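Local coordinates for protein toll-like receptor 13 (PDB 4Z0C) that recognises single-stranded 23S rRNA from bacteria through its leucine-rich repeat ectodomain and signals through MYD88 and TRAF6 to activate NF-kappa-B, at residues E282-I296 and L305-L319. Residues are numbered along the deposited sequence; the frame is centred on the assembly and turned at random.
With NAG (2-acetamido-2-deoxy-beta-D-glucopyranose), chain O; NAG (2-acetamido-2-deoxy-beta-D-glucopyranose), chain P.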
loop_
_atom_site.group_PDB
_atom_site.type_symbol
_atom_site.label_atom_id
_atom_site.label_comp_id
_atom_site.label_asym_id
_atom_site.label_seq_id
_atom_site.Cartn_x
_atom_site.Cartn_y
_atom_site.Cartn_z
ATOM N N GLU A 282 -17.522 -44.005 -1.386
ATOM C CA GLU A 282 -16.976 -43.392 -0.168
ATOM C C GLU A 282 -16.869 -41.857 -0.209
ATOM O O GLU A 282 -16.713 -41.205 0.824
ATOM C CB GLU A 282 -15.658 -44.066 0.219
ATOM C CG GLU A 282 -14.544 -43.926 -0.779
ATOM C CD GLU A 282 -13.468 -44.985 -0.561
ATOM O OE1 GLU A 282 -13.799 -46.044 0.027
ATOM O OE2 GLU A 282 -12.305 -44.764 -0.971
ATOM N N THR A 283 -17.043 -41.295 -1.398
ATOM C CA THR A 283 -17.010 -39.859 -1.587
ATOM C C THR A 283 -18.289 -39.398 -2.267
ATOM O O THR A 283 -18.656 -39.898 -3.339
ATOM C CB THR A 283 -15.814 -39.429 -2.445
ATOM O OG1 THR A 283 -14.602 -39.557 -1.689
ATOM C CG2 THR A 283 -15.968 -37.992 -2.905
ATOM N N LEU A 284 -18.980 -38.465 -1.612
ATOM C CA LEU A 284 -20.179 -37.857 -2.172
ATOM C C LEU A 284 -20.079 -36.336 -2.140
ATOM O O LEU A 284 -20.015 -35.723 -1.068
ATOM C CB LEU A 284 -21.441 -38.341 -1.432
ATOM C CG LEU A 284 -22.729 -37.681 -1.923
ATOM C CD1 LEU A 284 -22.966 -37.987 -3.388
ATOM C CD2 LEU A 284 -23.920 -38.078 -1.080
ATOM N N VAL A 285 -20.063 -35.740 -3.328
ATOM C CA VAL A 285 -20.110 -34.299 -3.464
ATOM C C VAL A 285 -21.560 -33.873 -3.722
ATOM O O VAL A 285 -22.185 -34.258 -4.713
ATOM C CB VAL A 285 -19.120 -33.812 -4.543
ATOM C CG1 VAL A 285 -19.111 -32.285 -4.630
ATOM C CG2 VAL A 285 -17.709 -34.296 -4.194
ATOM N N PHE A 286 -22.082 -33.057 -2.817
ATOM C CA PHE A 286 -23.521 -32.877 -2.658
ATOM C C PHE A 286 -23.833 -31.392 -2.411
ATOM O O PHE A 286 -24.188 -30.994 -1.303
ATOM C CB PHE A 286 -23.975 -33.739 -1.472
ATOM C CG PHE A 286 -25.336 -34.354 -1.633
ATOM C CD1 PHE A 286 -25.691 -34.991 -2.814
ATOM C CD2 PHE A 286 -26.249 -34.330 -0.580
ATOM C CE1 PHE A 286 -26.944 -35.564 -2.960
ATOM C CE2 PHE A 286 -27.499 -34.903 -0.714
ATOM C CZ PHE A 286 -27.846 -35.521 -1.907
ATOM N N GLN A 287 -23.726 -30.594 -3.474
ATOM C CA GLN A 287 -23.674 -29.139 -3.379
ATOM C C GLN A 287 -24.800 -28.325 -4.014
ATOM O O GLN A 287 -25.502 -28.787 -4.905
ATOM C CB GLN A 287 -22.366 -28.634 -3.989
ATOM C CG GLN A 287 -21.126 -29.098 -3.289
ATOM C CD GLN A 287 -19.908 -28.377 -3.828
ATOM O OE1 GLN A 287 -19.941 -27.840 -4.938
ATOM N NE2 GLN A 287 -18.852 -28.303 -3.023
ATOM N N LYS A 288 -24.913 -27.075 -3.555
ATOM C CA LYS A 288 -25.806 -26.079 -4.146
ATOM C C LYS A 288 -27.293 -26.332 -3.884
ATOM O O LYS A 288 -28.091 -26.469 -4.808
ATOM C CB LYS A 288 -25.507 -25.830 -5.641
ATOM C CG LYS A 288 -24.184 -25.094 -5.874
ATOM C CD LYS A 288 -23.981 -24.693 -7.339
ATOM C CE LYS A 288 -22.510 -24.389 -7.651
ATOM N NZ LYS A 288 -22.250 -24.140 -9.105
ATOM N N ASN A 289 -27.643 -26.372 -2.605
ATOM C CA ASN A 289 -29.040 -26.357 -2.199
ATOM C C ASN A 289 -29.724 -27.649 -2.596
ATOM O O ASN A 289 -30.863 -27.686 -3.070
ATOM C CB ASN A 289 -29.736 -25.147 -2.811
ATOM C CG ASN A 289 -31.125 -24.958 -2.311
ATOM O OD1 ASN A 289 -31.434 -25.208 -1.141
ATOM N ND2 ASN A 289 -32.002 -24.549 -3.221
ATOM N N VAL A 290 -28.997 -28.722 -2.363
ATOM C CA VAL A 290 -29.434 -30.032 -2.760
ATOM C C VAL A 290 -30.139 -30.706 -1.559
ATOM O O VAL A 290 -30.946 -31.606 -1.726
ATOM C CB VAL A 290 -28.204 -30.803 -3.326
ATOM C CG1 VAL A 290 -27.902 -32.048 -2.532
ATOM C CG2 VAL A 290 -28.417 -31.123 -4.786
ATOM N N THR A 291 -29.881 -30.209 -0.354
ATOM C CA THR A 291 -30.441 -30.799 0.860
ATOM C C THR A 291 -30.551 -29.794 2.017
ATOM O O THR A 291 -30.057 -28.679 1.930
ATOM C CB THR A 291 -29.582 -31.986 1.342
ATOM O OG1 THR A 291 -30.260 -32.690 2.392
ATOM C CG2 THR A 291 -28.255 -31.483 1.881
ATOM N N ASN A 292 -31.237 -30.192 3.081
ATOM C CA ASN A 292 -31.197 -29.476 4.345
ATOM C C ASN A 292 -30.699 -30.381 5.471
ATOM O O ASN A 292 -30.237 -31.481 5.200
ATOM C CB ASN A 292 -32.529 -28.776 4.686
ATOM C CG ASN A 292 -33.731 -29.726 4.776
ATOM O OD1 ASN A 292 -33.607 -30.947 4.978
ATOM N ND2 ASN A 292 -34.922 -29.139 4.666
ATOM N N ALA A 293 -30.774 -29.924 6.719
ATOM C CA ALA A 293 -30.197 -30.687 7.828
ATOM C C ALA A 293 -30.816 -32.061 7.952
ATOM O O ALA A 293 -30.124 -33.041 8.247
ATOM C CB ALA A 293 -30.357 -29.947 9.127
ATOM N N GLU A 294 -32.127 -32.131 7.738
ATOM C CA GLU A 294 -32.851 -33.369 7.970
ATOM C C GLU A 294 -32.519 -34.394 6.881
ATOM O O GLU A 294 -32.390 -35.587 7.157
ATOM C CB GLU A 294 -34.352 -33.096 8.063
ATOM C CG GLU A 294 -35.185 -33.912 7.123
ATOM C CD GLU A 294 -36.060 -34.875 7.875
ATOM O OE1 GLU A 294 -35.813 -35.071 9.086
ATOM O OE2 GLU A 294 -36.976 -35.451 7.255
ATOM N N GLY A 295 -32.322 -33.916 5.657
ATOM C CA GLY A 295 -31.887 -34.778 4.575
ATOM C C GLY A 295 -30.507 -35.374 4.817
ATOM O O GLY A 295 -30.219 -36.467 4.361
ATOM N N ILE A 296 -29.644 -34.646 5.516
ATOM C CA ILE A 296 -28.338 -35.170 5.914
ATOM C C ILE A 296 -28.523 -36.403 6.788
ATOM O O ILE A 296 -27.761 -37.358 6.687
ATOM C CB ILE A 296 -27.495 -34.102 6.673
ATOM C CG1 ILE A 296 -27.093 -32.959 5.744
ATOM C CG2 ILE A 296 -26.227 -34.700 7.288
ATOM C CD1 ILE A 296 -26.467 -31.792 6.487
ATOM N N LEU A 305 -19.901 -42.990 4.086
ATOM C CA LEU A 305 -18.934 -42.102 3.438
ATOM C C LEU A 305 -17.673 -41.822 4.243
ATOM O O LEU A 305 -17.716 -41.781 5.476
ATOM C CB LEU A 305 -19.585 -40.775 3.073
ATOM C CG LEU A 305 -20.843 -40.868 2.216
ATOM C CD1 LEU A 305 -21.503 -39.490 2.061
ATOM C CD2 LEU A 305 -20.532 -41.494 0.864
ATOM N N LEU A 306 -16.559 -41.632 3.522
ATOM C CA LEU A 306 -15.301 -41.114 4.088
ATOM C C LEU A 306 -15.212 -39.595 3.901
ATOM O O LEU A 306 -14.734 -38.871 4.778
ATOM C CB LEU A 306 -14.086 -41.752 3.404
ATOM C CG LEU A 306 -13.942 -43.275 3.540
ATOM C CD1 LEU A 306 -12.597 -43.788 2.954
ATOM C CD2 LEU A 306 -14.104 -43.675 5.002
ATOM N N PHE A 307 -15.703 -39.138 2.753
ATOM C CA PHE A 307 -15.667 -37.741 2.374
ATOM C C PHE A 307 -17.050 -37.309 1.903
ATOM O O PHE A 307 -17.565 -37.817 0.910
ATOM C CB PHE A 307 -14.625 -37.528 1.257
ATOM C CG PHE A 307 -14.561 -36.107 0.727
ATOM C CD1 PHE A 307 -14.863 -35.025 1.538
ATOM C CD2 PHE A 307 -14.191 -35.862 -0.584
ATOM C CE1 PHE A 307 -14.803 -33.731 1.042
ATOM C CE2 PHE A 307 -14.129 -34.566 -1.081
ATOM C CZ PHE A 307 -14.433 -33.505 -0.270
ATOM N N LEU A 308 -17.629 -36.346 2.611
ATOM C CA LEU A 308 -18.889 -35.729 2.223
ATOM C C LEU A 308 -18.684 -34.215 2.012
ATOM O O LEU A 308 -18.156 -33.520 2.876
ATOM C CB LEU A 308 -19.952 -35.996 3.296
ATOM C CG LEU A 308 -21.296 -35.264 3.174
ATOM C CD1 LEU A 308 -21.977 -35.535 1.830
ATOM C CD2 LEU A 308 -22.234 -35.597 4.332
ATOM N N ASP A 309 -19.096 -33.713 0.852
ATOM C CA ASP A 309 -18.967 -32.302 0.552
ATOM C C ASP A 309 -20.350 -31.669 0.465
ATOM O O ASP A 309 -21.098 -31.950 -0.461
ATOM C CB ASP A 309 -18.223 -32.089 -0.764
ATOM C CG ASP A 309 -17.789 -30.629 -0.978
ATOM O OD1 ASP A 309 -18.523 -29.689 -0.572
ATOM O OD2 ASP A 309 -16.698 -30.420 -1.560
ATOM N N LEU A 310 -20.677 -30.799 1.423
ATOM C CA LEU A 310 -21.996 -30.172 1.463
ATOM C C LEU A 310 -21.956 -28.678 1.183
ATOM O O LEU A 310 -22.858 -27.948 1.579
ATOM C CB LEU A 310 -22.676 -30.433 2.805
ATOM C CG LEU A 310 -23.235 -31.846 3.013
ATOM C CD1 LEU A 310 -23.670 -32.066 4.463
ATOM C CD2 LEU A 310 -24.382 -32.092 2.054
ATOM N N GLY A 311 -20.912 -28.227 0.498
ATOM C CA GLY A 311 -20.752 -26.815 0.198
ATOM C C GLY A 311 -21.900 -26.183 -0.566
ATOM O O GLY A 311 -22.500 -26.817 -1.427
ATOM N N GLN A 312 -22.182 -24.922 -0.252
ATOM C CA GLN A 312 -23.215 -24.130 -0.927
ATOM C C GLN A 312 -24.647 -24.630 -0.693
ATOM O O GLN A 312 -25.524 -24.417 -1.529
ATOM C CB GLN A 312 -22.937 -24.012 -2.428
ATOM C CG GLN A 312 -21.675 -23.231 -2.787
ATOM C CD GLN A 312 -21.476 -23.111 -4.280
ATOM O OE1 GLN A 312 -20.814 -23.938 -4.902
ATOM N NE2 GLN A 312 -22.109 -22.110 -4.877
ATOM N N ASN A 313 -24.883 -25.305 0.429
ATOM C CA ASN A 313 -26.255 -25.625 0.830
ATOM C C ASN A 313 -26.872 -24.516 1.668
ATOM O O ASN A 313 -26.764 -24.502 2.901
ATOM C CB ASN A 313 -26.330 -26.985 1.513
ATOM C CG ASN A 313 -26.245 -28.124 0.506
ATOM O OD1 ASN A 313 -27.136 -28.275 -0.331
ATOM N ND2 ASN A 313 -25.165 -28.912 0.563
ATOM N N SER A 314 -27.526 -23.593 0.966
ATOM C CA SER A 314 -28.006 -22.350 1.542
ATOM C C SER A 314 -29.032 -22.509 2.675
ATOM O O SER A 314 -29.234 -21.591 3.469
ATOM C CB SER A 314 -28.556 -21.457 0.425
ATOM O OG SER A 314 -29.346 -22.203 -0.488
ATOM N N ASP A 315 -29.668 -23.671 2.761
ATOM C CA ASP A 315 -30.641 -23.916 3.831
ATOM C C ASP A 315 -30.016 -24.443 5.122
ATOM O O ASP A 315 -30.732 -24.732 6.092
ATOM C CB ASP A 315 -31.749 -24.866 3.365
ATOM C CG ASP A 315 -32.787 -24.170 2.502
ATOM O OD1 ASP A 315 -32.813 -22.922 2.481
ATOM O OD2 ASP A 315 -33.570 -24.876 1.831
ATOM N N LEU A 316 -28.693 -24.597 5.134
ATOM C CA LEU A 316 -28.009 -24.944 6.374
ATOM C C LEU A 316 -27.658 -23.633 7.109
ATOM O O LEU A 316 -26.756 -22.893 6.699
ATOM C CB LEU A 316 -26.758 -25.794 6.117
ATOM C CG LEU A 316 -26.899 -27.162 5.441
ATOM C CD1 LEU A 316 -25.560 -27.897 5.417
ATOM C CD2 LEU A 316 -27.998 -28.027 6.096
ATOM N N ILE A 317 -28.419 -23.326 8.158
ATOM C CA ILE A 317 -28.242 -22.096 8.919
ATOM C C ILE A 317 -27.715 -22.401 10.330
ATOM O O ILE A 317 -26.887 -21.676 10.875
ATOM C CB ILE A 317 -29.551 -21.301 8.969
ATOM C CG1 ILE A 317 -30.045 -21.050 7.542
ATOM C CG2 ILE A 317 -29.368 -19.966 9.761
ATOM C CD1 ILE A 317 -31.286 -20.180 7.450
ATOM N N TYR A 318 -28.215 -23.466 10.930
ATOM C CA TYR A 318 -27.610 -24.009 12.142
ATOM C C TYR A 318 -27.557 -25.542 12.103
ATOM O O TYR A 318 -28.367 -26.198 11.430
ATOM C CB TYR A 318 -28.324 -23.527 13.405
ATOM C CG TYR A 318 -29.798 -23.851 13.465
ATOM C CD1 TYR A 318 -30.747 -22.965 12.967
ATOM C CD2 TYR A 318 -30.244 -25.039 14.042
ATOM C CE1 TYR A 318 -32.099 -23.260 13.028
ATOM C CE2 TYR A 318 -31.598 -25.346 14.107
ATOM C CZ TYR A 318 -32.514 -24.456 13.594
ATOM O OH TYR A 318 -33.846 -24.765 13.652
ATOM N N LEU A 319 -26.583 -26.101 12.812
ATOM C CA LEU A 319 -26.482 -27.536 12.986
ATOM C C LEU A 319 -26.260 -27.827 14.457
ATOM O O LEU A 319 -25.172 -27.640 14.977
ATOM C CB LEU A 319 -25.344 -28.107 12.132
ATOM C CG LEU A 319 -25.598 -28.104 10.625
ATOM C CD1 LEU A 319 -24.278 -28.145 9.860
ATOM C CD2 LEU A 319 -26.470 -29.290 10.239
HETATM C C1 NAG O . -34.159 -23.972 -1.341
HETATM C C2 NAG O . -34.258 -22.786 -2.275
HETATM C C3 NAG O . -35.695 -22.316 -2.133
HETATM C C4 NAG O . -36.643 -23.474 -2.510
HETATM C C5 NAG O . -36.149 -24.871 -2.054
HETATM C C6 NAG O . -36.707 -26.012 -2.900
HETATM C C7 NAG O . -32.603 -21.090 -2.853
HETATM C C8 NAG O . -31.447 -20.280 -2.363
HETATM N N2 NAG O . -33.251 -21.797 -1.939
HETATM O O3 NAG O . -35.886 -21.174 -2.937
HETATM O O4 NAG O . -37.923 -23.227 -1.951
HETATM O O5 NAG O . -34.737 -25.021 -2.064
HETATM O O6 NAG O . -36.144 -27.222 -2.441
HETATM O O7 NAG O . -32.913 -21.058 -4.037
HETATM C C1 NAG P . -31.038 -25.778 17.709
HETATM C C2 NAG P . -31.800 -26.250 18.954
HETATM C C3 NAG P . -33.217 -25.668 19.028
HETATM C C4 NAG P . -33.209 -24.163 18.810
HETATM C C5 NAG P . -32.485 -23.813 17.507
HETATM C C6 NAG P . -32.367 -22.293 17.314
HETATM C C7 NAG P . -31.400 -28.484 19.953
HETATM C C8 NAG P . -32.008 -29.852 20.039
HETATM N N2 NAG P . -31.847 -27.705 18.961
HETATM O O3 NAG P . -33.827 -25.937 20.278
HETATM O O4 NAG P . -34.545 -23.686 18.800
HETATM O O5 NAG P . -31.187 -24.391 17.439
HETATM O O6 NAG P . -31.448 -21.692 18.211
HETATM O O7 NAG P . -30.547 -28.147 20.771
HETATM O O HOH W 1 -29.940 -26.020 0.868
#
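The conserved asparagine of the LxxLxLxxN segment of a leucine-rich repeat is exemplified by Asn-313, whose side-chain amide reaches from LRR 12 into the backbone of LRR 11. Its ND2 donates to Phe-286 O (3.0 Å), nearly in the amide plane, and to Leu-310 O. OD1 accepts from Val-290 N at 2.8 Å and, weakly, from Thr-291 N. Bonds at both ends fix this buried group's rotation. Lys-288 O accepts a hydrogen bond from Asn-258 ND2 of the preceding repeat. Strands 283-285 and 307-309 run parallel on the horseshoe's concave surface (Asp-309 N to Leu-284 O, 2.9 Å). Beside Val-285, Asp-309 has CG anti to the backbone N (chi1 -167°), which lets OD1 close an Asx turn with Gly-311 N and receive Gln-287 NE2 at 2.8 Å from above the carboxylate plane. In the core, Leu-310 CD2 meets the edge of the Phe-286 ring, whose face carries Val-290 CG1, while Leu-310 CD1 presses tightly on Ile-296 CD1 (3.5 Å). A water links Asn-289 OD1 and Thr-291 O to Asp-315 N, beside the N-acetylglucosamine at Asn-289, a predicted glycosylation site whose ND2 bonds Leu-261 O and lies 2.9 Å from sugar C1, longer than a covalent link.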